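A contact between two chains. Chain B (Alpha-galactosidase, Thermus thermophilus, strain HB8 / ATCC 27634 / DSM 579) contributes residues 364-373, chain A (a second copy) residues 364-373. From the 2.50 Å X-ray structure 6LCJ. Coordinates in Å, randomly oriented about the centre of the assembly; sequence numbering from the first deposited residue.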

ATOM      1  N   ASP B 364     -37.503   4.685  -7.612  1.00 28.32           N
ATOM      2  CA  ASP B 364     -36.110   4.305  -7.492  1.00 30.76           C
ATOM      3  C   ASP B 364     -35.542   4.840  -6.187  1.00 32.20           C
ATOM      4  O   ASP B 364     -35.738   6.007  -5.851  1.00 32.38           O
ATOM      5  CB  ASP B 364     -35.302   4.819  -8.685  1.00 29.31           C
ATOM      6  CG  ASP B 364     -33.959   4.132  -8.801  1.00 34.66           C
ATOM      7  OD1 ASP B 364     -33.895   2.921  -8.512  1.00 37.57           O
ATOM      8  OD2 ASP B 364     -32.969   4.790  -9.171  1.00 39.14           O
ATOM      9  N   ASN B 365     -34.849   3.976  -5.457  1.00 30.36           N
ATOM     10  CA  ASN B 365     -34.027   4.379  -4.326  1.00 29.55           C
ATOM     11  C   ASN B 365     -32.665   4.750  -4.895  1.00 29.65           C
ATOM     12  O   ASN B 365     -31.885   3.871  -5.270  1.00 32.82           O
ATOM     13  CB  ASN B 365     -33.942   3.243  -3.306  1.00 28.13           C
ATOM     14  CG  ASN B 365     -33.113   3.600  -2.096  1.00 26.79           C
ATOM     15  OD1 ASN B 365     -32.534   4.668  -2.025  1.00 33.13           O
ATOM     16  ND2 ASN B 365     -33.060   2.705  -1.136  1.00 23.71           N
ATOM     17  N   GLU B 366     -32.391   6.049  -5.002  1.00 30.91           N
ATOM     18  CA  GLU B 366     -31.177   6.496  -5.680  1.00 31.69           C
ATOM     19  C   GLU B 366     -29.906   6.131  -4.902  1.00 33.16           C
ATOM     20  O   GLU B 366     -28.852   5.907  -5.512  1.00 31.37           O
ATOM     21  CB  GLU B 366     -31.261   7.998  -5.923  1.00 38.77           C
ATOM     22  CG  GLU B 366     -30.070   8.584  -6.667  1.00 52.31           C
ATOM     23  CD  GLU B 366     -29.779  10.026  -6.249  1.00 65.29           C
ATOM     24  OE1 GLU B 366     -30.567  10.919  -6.649  1.00 67.25           O
ATOM     25  OE2 GLU B 366     -28.773  10.261  -5.523  1.00 59.95           O
ATOM     26  N   GLU B 367     -29.987   6.031  -3.573  1.00 26.98           N
ATOM     27  CA  GLU B 367     -28.830   5.598  -2.800  1.00 28.41           C
ATOM     28  C   GLU B 367     -28.432   4.173  -3.143  1.00 30.58           C
ATOM     29  O   GLU B 367     -27.237   3.855  -3.195  1.00 29.67           O
ATOM     30  CB  GLU B 367     -29.110   5.704  -1.306  1.00 32.36           C
ATOM     31  CG  GLU B 367     -28.678   7.018  -0.736  1.00 34.60           C
ATOM     32  CD  GLU B 367     -29.605   8.109  -1.180  1.00 33.03           C
ATOM     33  OE1 GLU B 367     -30.796   7.803  -1.374  1.00 36.21           O
ATOM     34  OE2 GLU B 367     -29.150   9.251  -1.357  1.00 38.84           O
ATOM     35  N   ARG B 368     -29.412   3.292  -3.346  1.00 29.31           N
ATOM     36  CA  ARG B 368     -29.063   1.914  -3.655  1.00 29.06           C
ATOM     37  C   ARG B 368     -28.675   1.755  -5.118  1.00 27.74           C
ATOM     38  O   ARG B 368     -27.694   1.080  -5.432  1.00 27.07           O
ATOM     39  CB  ARG B 368     -30.210   0.973  -3.298  1.00 24.37           C
ATOM     40  CG  ARG B 368     -29.740  -0.454  -3.263  1.00 28.66           C
ATOM     41  CD  ARG B 368     -30.812  -1.437  -2.807  1.00 30.85           C
ATOM     42  NE  ARG B 368     -30.411  -2.810  -3.132  1.00 27.98           N
ATOM     43  CZ  ARG B 368     -30.811  -3.884  -2.463  1.00 27.82           C
ATOM     44  NH1 ARG B 368     -31.632  -3.754  -1.431  1.00 29.68           N
ATOM     45  NH2 ARG B 368     -30.392  -5.088  -2.829  1.00 27.35           N
ATOM     46  N   SER B 369     -29.410   2.403  -6.016  1.00 25.78           N
ATOM     47  CA  SER B 369     -29.204   2.186  -7.441  1.00 26.96           C
ATOM     48  C   SER B 369     -27.921   2.833  -7.926  1.00 30.01           C
ATOM     49  O   SER B 369     -27.210   2.263  -8.761  1.00 33.05           O
ATOM     50  CB  SER B 369     -30.399   2.721  -8.221  1.00 21.03           C
ATOM     51  OG  SER B 369     -31.505   1.882  -7.974  1.00 28.48           O
ATOM     52  N   PHE B 370     -27.609   4.021  -7.419  1.00 27.19           N
ATOM     53  CA  PHE B 370     -26.504   4.806  -7.934  1.00 32.05           C
ATOM     54  C   PHE B 370     -25.288   4.774  -7.014  1.00 32.72           C
ATOM     55  O   PHE B 370     -24.219   4.323  -7.430  1.00 29.66           O
ATOM     56  CB  PHE B 370     -26.965   6.250  -8.179  1.00 33.07           C
ATOM     57  CG  PHE B 370     -25.857   7.161  -8.604  1.00 36.69           C
ATOM     58  CD1 PHE B 370     -25.377   7.127  -9.905  1.00 39.33           C
ATOM     59  CD2 PHE B 370     -25.278   8.038  -7.703  1.00 36.19           C
ATOM     60  CE1 PHE B 370     -24.342   7.951 -10.302  1.00 41.11           C
ATOM     61  CE2 PHE B 370     -24.258   8.875  -8.099  1.00 35.90           C
ATOM     62  CZ  PHE B 370     -23.788   8.826  -9.404  1.00 37.74           C
ATOM     63  N   TRP B 371     -25.422   5.246  -5.772  1.00 31.95           N
ATOM     64  CA  TRP B 371     -24.269   5.323  -4.877  1.00 30.74           C
ATOM     65  C   TRP B 371     -23.724   3.941  -4.541  1.00 26.51           C
ATOM     66  O   TRP B 371     -22.509   3.740  -4.515  1.00 29.35           O
ATOM     67  CB  TRP B 371     -24.644   6.095  -3.605  1.00 33.33           C
ATOM     68  CG  TRP B 371     -24.914   7.547  -3.899  1.00 32.99           C
ATOM     69  CD1 TRP B 371     -26.122   8.175  -3.895  1.00 33.69           C
ATOM     70  CD2 TRP B 371     -23.951   8.534  -4.290  1.00 33.57           C
ATOM     71  NE1 TRP B 371     -25.975   9.492  -4.250  1.00 33.17           N
ATOM     72  CE2 TRP B 371     -24.652   9.740  -4.496  1.00 31.44           C
ATOM     73  CE3 TRP B 371     -22.558   8.513  -4.483  1.00 33.03           C
ATOM     74  CZ2 TRP B 371     -24.014  10.921  -4.880  1.00 32.14           C
ATOM     75  CZ3 TRP B 371     -21.923   9.680  -4.873  1.00 30.18           C
ATOM     76  CH2 TRP B 371     -22.657  10.873  -5.065  1.00 34.42           C
ATOM     77  N   LEU B 372     -24.591   2.978  -4.262  1.00 30.46           N
ATOM     78  CA  LEU B 372     -24.137   1.606  -4.083  1.00 28.99           C
ATOM     79  C   LEU B 372     -24.095   0.843  -5.394  1.00 27.58           C
ATOM     80  O   LEU B 372     -23.690  -0.323  -5.400  1.00 29.02           O
ATOM     81  CB  LEU B 372     -25.021   0.868  -3.066  1.00 27.03           C
ATOM     82  CG  LEU B 372     -25.092   1.559  -1.697  1.00 30.55           C
ATOM     83  CD1 LEU B 372     -26.119   0.907  -0.769  1.00 24.74           C
ATOM     84  CD2 LEU B 372     -23.717   1.606  -1.047  1.00 23.51           C
ATOM     85  N   ALA B 373     -24.489   1.475  -6.496  1.00 24.96           N
ATOM     86  CA  ALA B 373     -24.404   0.877  -7.823  1.00 28.56           C
ATOM     87  C   ALA B 373     -25.059  -0.511  -7.873  1.00 33.69           C
ATOM     88  O   ALA B 373     -24.499  -1.470  -8.412  1.00 36.30           O
ATOM     89  CB  ALA B 373     -22.942   0.811  -8.274  1.00 25.75           C
TER
ATOM     90  N   ASP A 364     -37.439   5.575   7.028  1.00 25.41           N
ATOM     91  CA  ASP A 364     -35.992   5.535   6.923  1.00 25.79           C
ATOM     92  C   ASP A 364     -35.522   4.890   5.624  1.00 30.34           C
ATOM     93  O   ASP A 364     -35.946   3.785   5.273  1.00 25.43           O
ATOM     94  CB  ASP A 364     -35.400   4.792   8.117  1.00 27.57           C
ATOM     95  CG  ASP A 364     -33.938   5.122   8.323  1.00 31.64           C
ATOM     96  OD1 ASP A 364     -33.533   6.247   7.970  1.00 35.07           O
ATOM     97  OD2 ASP A 364     -33.193   4.274   8.842  1.00 40.00           O
ATOM     98  N   ASN A 365     -34.654   5.589   4.901  1.00 23.81           N
ATOM     99  CA  ASN A 365     -33.938   5.007   3.773  1.00 25.17           C
ATOM    100  C   ASN A 365     -32.750   4.255   4.352  1.00 31.21           C
ATOM    101  O   ASN A 365     -31.731   4.857   4.695  1.00 34.58           O
ATOM    102  CB  ASN A 365     -33.497   6.091   2.796  1.00 25.09           C
ATOM    103  CG  ASN A 365     -32.804   5.527   1.587  1.00 24.46           C
ATOM    104  OD1 ASN A 365     -32.506   4.356   1.543  1.00 28.45           O
ATOM    105  ND2 ASN A 365     -32.562   6.358   0.589  1.00 26.47           N
ATOM    106  N   GLU A 366     -32.875   2.934   4.478  1.00 30.20           N
ATOM    107  CA  GLU A 366     -31.835   2.180   5.168  1.00 34.95           C
ATOM    108  C   GLU A 366     -30.510   2.178   4.397  1.00 32.57           C
ATOM    109  O   GLU A 366     -29.442   2.076   5.003  1.00 30.67           O
ATOM    110  CB  GLU A 366     -32.317   0.759   5.429  1.00 38.20           C
ATOM    111  CG  GLU A 366     -31.412   0.001   6.383  1.00 50.78           C
ATOM    112  CD  GLU A 366     -31.328  -1.479   6.066  1.00 65.24           C
ATOM    113  OE1 GLU A 366     -32.074  -2.249   6.721  1.00 69.81           O
ATOM    114  OE2 GLU A 366     -30.521  -1.868   5.176  1.00 63.18           O
ATOM    115  N   GLU A 367     -30.553   2.324   3.073  1.00 28.39           N
ATOM    116  CA  GLU A 367     -29.323   2.420   2.300  1.00 27.61           C
ATOM    117  C   GLU A 367     -28.529   3.665   2.653  1.00 30.16           C
ATOM    118  O   GLU A 367     -27.294   3.627   2.708  1.00 28.71           O
ATOM    119  CB  GLU A 367     -29.637   2.426   0.809  1.00 31.23           C
ATOM    120  CG  GLU A 367     -29.513   1.068   0.210  1.00 34.99           C
ATOM    121  CD  GLU A 367     -30.638   0.202   0.661  1.00 33.15           C
ATOM    122  OE1 GLU A 367     -31.751   0.743   0.805  1.00 36.69           O
ATOM    123  OE2 GLU A 367     -30.410  -0.995   0.906  1.00 39.63           O
ATOM    124  N   ARG A 368     -29.215   4.793   2.841  1.00 26.11           N
ATOM    125  CA  ARG A 368     -28.514   6.026   3.165  1.00 27.18           C
ATOM    126  C   ARG A 368     -28.134   6.080   4.635  1.00 27.11           C
ATOM    127  O   ARG A 368     -27.035   6.512   4.974  1.00 27.45           O
ATOM    128  CB  ARG A 368     -29.366   7.235   2.795  1.00 24.88           C
ATOM    129  CG  ARG A 368     -28.555   8.470   2.661  1.00 26.91           C
ATOM    130  CD  ARG A 368     -29.378   9.690   2.301  1.00 30.15           C
ATOM    131  NE  ARG A 368     -28.612  10.888   2.625  1.00 32.03           N
ATOM    132  CZ  ARG A 368     -28.710  12.045   1.982  1.00 31.11           C
ATOM    133  NH1 ARG A 368     -29.562  12.173   0.969  1.00 31.00           N
ATOM    134  NH2 ARG A 368     -27.952  13.070   2.360  1.00 26.10           N
ATOM    135  N   SER A 369     -29.021   5.628   5.516  1.00 27.76           N
ATOM    136  CA  SER A 369     -28.798   5.782   6.945  1.00 26.88           C
ATOM    137  C   SER A 369     -27.772   4.791   7.455  1.00 33.19           C
ATOM    138  O   SER A 369     -26.955   5.126   8.326  1.00 32.38           O
ATOM    139  CB  SER A 369     -30.110   5.618   7.706  1.00 21.91           C
ATOM    140  OG  SER A 369     -30.983   6.666   7.366  1.00 29.85           O
ATOM    141  N   PHE A 370     -27.796   3.573   6.923  1.00 27.47           N
ATOM    142  CA  PHE A 370     -26.966   2.513   7.453  1.00 31.72           C
ATOM    143  C   PHE A 370     -25.769   2.214   6.559  1.00 32.24           C
ATOM    144  O   PHE A 370     -24.633   2.359   7.005  1.00 27.72           O
ATOM    145  CB  PHE A 370     -27.790   1.240   7.689  1.00 35.10           C
ATOM    146  CG  PHE A 370     -26.967   0.100   8.200  1.00 38.39           C
ATOM    147  CD1 PHE A 370     -26.444   0.132   9.487  1.00 39.43           C
ATOM    148  CD2 PHE A 370     -26.661  -0.971   7.382  1.00 35.84           C
ATOM    149  CE1 PHE A 370     -25.656  -0.902   9.957  1.00 38.19           C
ATOM    150  CE2 PHE A 370     -25.888  -2.006   7.850  1.00 36.20           C
ATOM    151  CZ  PHE A 370     -25.381  -1.968   9.141  1.00 37.65           C
ATOM    152  N   TRP A 371     -25.993   1.789   5.312  1.00 33.60           N
ATOM    153  CA  TRP A 371     -24.875   1.386   4.464  1.00 28.96           C
ATOM    154  C   TRP A 371     -23.965   2.562   4.151  1.00 28.45           C
ATOM    155  O   TRP A 371     -22.738   2.421   4.148  1.00 32.14           O
ATOM    156  CB  TRP A 371     -25.405   0.736   3.185  1.00 32.29           C
ATOM    157  CG  TRP A 371     -26.033  -0.598   3.477  1.00 37.20           C
ATOM    158  CD1 TRP A 371     -27.372  -0.908   3.461  1.00 32.60           C
ATOM    159  CD2 TRP A 371     -25.347  -1.796   3.868  1.00 31.57           C
ATOM    160  NE1 TRP A 371     -27.555  -2.222   3.811  1.00 34.08           N
ATOM    161  CE2 TRP A 371     -26.332  -2.794   4.064  1.00 33.46           C
ATOM    162  CE3 TRP A 371     -23.994  -2.121   4.074  1.00 32.03           C
ATOM    163  CZ2 TRP A 371     -26.013  -4.097   4.454  1.00 30.44           C
ATOM    164  CZ3 TRP A 371     -23.668  -3.418   4.464  1.00 30.59           C
ATOM    165  CH2 TRP A 371     -24.684  -4.394   4.650  1.00 36.46           C
ATOM    166  N   LEU A 372     -24.539   3.735   3.900  1.00 31.49           N
ATOM    167  CA  LEU A 372     -23.753   4.944   3.703  1.00 30.01           C
ATOM    168  C   LEU A 372     -23.502   5.708   5.001  1.00 27.61           C
ATOM    169  O   LEU A 372     -22.793   6.713   4.977  1.00 30.65           O
ATOM    170  CB  LEU A 372     -24.431   5.854   2.669  1.00 27.91           C
ATOM    171  CG  LEU A 372     -24.559   5.254   1.258  1.00 29.84           C
ATOM    172  CD1 LEU A 372     -25.316   6.185   0.315  1.00 21.82           C
ATOM    173  CD2 LEU A 372     -23.196   4.879   0.670  1.00 25.01           C
ATOM    174  N   ALA A 373     -24.041   5.244   6.125  1.00 24.71           N
ATOM    175  CA  ALA A 373     -23.805   5.867   7.431  1.00 29.37           C
ATOM    176  C   ALA A 373     -24.071   7.379   7.418  1.00 33.06           C
ATOM    177  O   ALA A 373     -23.286   8.177   7.942  1.00 32.22           O
ATOM    178  CB  ALA A 373     -22.388   5.569   7.918  1.00 26.23           C
TER
HETATM  179  O   HOH W   1     -31.763  10.771  -0.259  1.00 32.51           O

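Two copies of one short helix, residues 366-371, meet nearly symmetrically, their axes 8.8 Å apart at closest approach and their N-to-C directions 73° apart. Because the two copies are related almost symmetrically, Asn365 meets Asn365 near one end and Leu372 meets Leu372 near the other, while between them Glu367 of each chain lies across from Arg368 of the other.

Along chain A, Asp364(A) stays out of reach; its OD1 accepts from Ser369(A) OG at 2.7 Å, bracing the start of the helix within its own chain. Asn365(A) does double duty. Its OD1 caps the helix, accepting a weak bond from Glu367(A) N at 3.2 Å, and also accepts from Asn365(B) ND2 at 3.2 Å. In return Asn365(A) ND2 donates to Asn365(B) OD1 at 3.1 Å. A carboxamide carries both donor and acceptor, so it can pair with its own copy.

The CA-to-CB bond of Glu366(A) points sideways, and the residue makes no contact with the chain B stretch; its OE2 instead accepts a weak bond from Trp371(A) NE1 at 3.3 Å. Glu367(A) is the most heavily covered residue of its stretch. Its CB lies 3.9 Å from Glu367(B) CB, and its CG packs 3.5 Å from Leu372(B) CD1, so the aliphatic part of an acid serves as hydrophobic filler. Its carboxylate reaches Arg368(B): OE2 and NH1 are 3.8 Å apart, a long salt bridge of charge alone, since the oxygen lies well out of the guanidinium plane.

Arg368(A) repays this with CB 3.6 Å from Glu367(B) CG and NH1 3.8 Å from Glu367(B) OE2. Here water 1 bridges the pair, accepting from Arg368(A) NH1 at 2.9 Å and donating to Glu367(B) OE2 at 3.2 Å.

At the end of the wider pi-type turn at 367-371, Trp371(A) sets its CB 4.0 Å from Leu372(B) CD1. Leu372(A) closes the apolar end, its CD2 3.7 Å from Leu372(B) CD2. The rule is polar self-pairing at the N-cap, crossed charges next, and leucine against leucine last.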